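Local atomic coordinates of putative DNA-binding protein (Bacteroides fragilis, PDB entry 3BS3), a protein that probably binds DNA through a helix-turn-helix domain of the XRE family. Residues 11-16 with 43-49. Sequence-based numbering, arbitrary orientation.
Sequences MLNRIK and WCSNKSQ
N13 and N46 pair side chain to backbone where the XRE-type helix-turn-helix fold joins the extended segment leading into helix 15-21 to the loop leaving helix 37-44, which ends in a Schellman motif with N46 at positive phi; the site exemplifies side-chain amides satisfying main-chain groups around helix ends. The amide of N46 reads the backbone of N13 in both directions: OD1 receives N13 N at 2.9 Å, on a lone pair and almost straight (178°), while ND2 donates to N13 O at 3.1 Å. A third bond, from Q49 NE2 to OD1, completes a set that holds the N46 amide in one rotation.

The buried N13 amide has both its N-H groups engaged, since ND2 donates to Q49 OE1 at 2.8 Å and to W43 O at 2.9 Å. W43 O also accepts N46 N, from the opposite face of its carbonyl plane. OD1 of N13 closes an Asx turn onto I15 N.

Apolar packing joins the same segments: I15 CD1 meets the W43 ring obliquely at CE3, and I15 also touches L29 of helix 26-33 and L55 of helix 52-62. L52 of the second subunit packs on N13. One water accepts from K16 N and lies 2.8 Å from both N13 OD1 and C44 O.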
# COMPACT_ATOMS: atom_id res chain seq x y z
N MSE A 11 2.79 0.27 -9.82
CA MSE A 11 3.43 -0.28 -8.63
C MSE A 11 2.76 -1.59 -8.23
O MSE A 11 1.53 -1.67 -8.05
CB MSE A 11 3.42 0.76 -7.50
CG MSE A 11 3.88 0.27 -6.12
SE MSE A 11 4.15 1.83 -4.97
CE MSE A 11 2.38 2.60 -5.10
N LEU A 12 3.58 -2.63 -8.12
CA LEU A 12 3.05 -3.92 -7.75
C LEU A 12 3.76 -4.41 -6.51
O LEU A 12 4.59 -3.69 -5.94
CB LEU A 12 3.21 -4.91 -8.92
CG LEU A 12 2.56 -4.61 -10.28
CD1 LEU A 12 3.13 -5.57 -11.30
CD2 LEU A 12 1.02 -4.70 -10.24
N ASN A 13 3.41 -5.61 -6.07
CA ASN A 13 4.10 -6.18 -4.94
C ASN A 13 4.91 -7.41 -5.34
O ASN A 13 4.66 -8.00 -6.38
CB ASN A 13 3.11 -6.48 -3.81
CG ASN A 13 2.30 -7.74 -4.06
OD1 ASN A 13 2.82 -8.86 -3.97
ND2 ASN A 13 1.00 -7.57 -4.34
N ARG A 14 5.84 -7.78 -4.47
CA ARG A 14 6.73 -8.93 -4.69
C ARG A 14 6.46 -10.05 -3.71
O ARG A 14 7.34 -10.90 -3.47
CB ARG A 14 8.21 -8.49 -4.58
CG ARG A 14 8.60 -7.39 -5.52
CD ARG A 14 10.09 -7.12 -5.45
NE ARG A 14 10.88 -8.26 -5.93
CZ ARG A 14 11.66 -9.02 -5.15
NH1 ARG A 14 11.74 -8.80 -3.84
NH2 ARG A 14 12.36 -10.02 -5.67
N ILE A 15 5.26 -10.07 -3.12
CA ILE A 15 5.00 -11.04 -2.07
C ILE A 15 5.18 -12.48 -2.56
O ILE A 15 5.71 -13.32 -1.84
CB ILE A 15 3.60 -10.81 -1.42
CG1 ILE A 15 3.63 -9.46 -0.69
CG2 ILE A 15 3.27 -11.95 -0.46
CD1 ILE A 15 2.21 -8.98 -0.30
N LYS A 16 4.77 -12.78 -3.79
CA LYS A 16 4.89 -14.16 -4.26
C LYS A 16 6.35 -14.61 -4.31
O LYS A 16 6.68 -15.72 -3.90
CB LYS A 16 4.24 -14.31 -5.63
CG LYS A 16 4.07 -15.77 -6.09
CD LYS A 16 3.52 -15.81 -7.51
CE LYS A 16 4.54 -15.25 -8.51
NZ LYS A 16 5.61 -16.24 -8.91
N TRP A 43 -3.19 -10.99 -3.57
CA TRP A 43 -1.98 -10.16 -3.46
C TRP A 43 -0.84 -10.82 -4.25
O TRP A 43 -0.12 -10.14 -4.99
CB TRP A 43 -1.52 -9.99 -2.01
CG TRP A 43 -2.47 -9.26 -1.14
CD1 TRP A 43 -3.60 -8.59 -1.53
CD2 TRP A 43 -2.37 -9.10 0.27
NE1 TRP A 43 -4.22 -8.02 -0.43
CE2 TRP A 43 -3.49 -8.33 0.68
CE3 TRP A 43 -1.45 -9.54 1.23
CZ2 TRP A 43 -3.72 -7.99 2.03
CZ3 TRP A 43 -1.67 -9.19 2.58
CH2 TRP A 43 -2.80 -8.43 2.95
N CYS A 44 -0.69 -12.14 -4.09
CA CYS A 44 0.46 -12.83 -4.72
C CYS A 44 0.40 -12.71 -6.24
O CYS A 44 1.44 -12.53 -6.91
CB CYS A 44 0.51 -14.30 -4.32
SG CYS A 44 1.20 -14.41 -2.71
N SER A 45 -0.80 -12.83 -6.80
CA SER A 45 -0.99 -12.72 -8.24
C SER A 45 -1.08 -11.27 -8.71
O SER A 45 -1.26 -11.00 -9.89
CB SER A 45 -2.25 -13.48 -8.64
OG SER A 45 -3.38 -12.83 -8.11
N ASN A 46 -0.98 -10.33 -7.77
CA ASN A 46 -1.13 -8.89 -8.07
C ASN A 46 -2.49 -8.51 -8.67
O ASN A 46 -2.61 -7.54 -9.44
CB ASN A 46 0.03 -8.36 -8.93
CG ASN A 46 1.25 -8.03 -8.09
OD1 ASN A 46 1.26 -7.02 -7.38
ND2 ASN A 46 2.27 -8.87 -8.17
N LYS A 47 -3.52 -9.31 -8.34
CA LYS A 47 -4.91 -9.01 -8.68
C LYS A 47 -5.51 -7.98 -7.73
O LYS A 47 -6.45 -7.26 -8.10
CB LYS A 47 -5.77 -10.27 -8.67
CG LYS A 47 -5.37 -11.32 -9.69
CD LYS A 47 -6.43 -12.40 -9.81
CE LYS A 47 -5.86 -13.65 -10.47
NZ LYS A 47 -6.95 -14.56 -10.90
N SER A 48 -5.00 -7.95 -6.51
CA SER A 48 -5.36 -6.91 -5.55
C SER A 48 -4.12 -6.60 -4.73
O SER A 48 -3.09 -7.27 -4.85
CB SER A 48 -6.51 -7.36 -4.65
OG SER A 48 -6.06 -8.35 -3.75
N GLN A 49 -4.20 -5.54 -3.91
CA GLN A 49 -3.00 -5.05 -3.23
C GLN A 49 -3.23 -4.78 -1.76
O GLN A 49 -4.30 -4.29 -1.38
CB GLN A 49 -2.53 -3.74 -3.91
CG GLN A 49 -2.18 -3.84 -5.39
CD GLN A 49 -0.99 -4.75 -5.67
OE1 GLN A 49 -0.21 -5.04 -4.77
NE2 GLN A 49 -0.86 -5.20 -6.91
O HOH W 1 3.40 -10.99 -5.68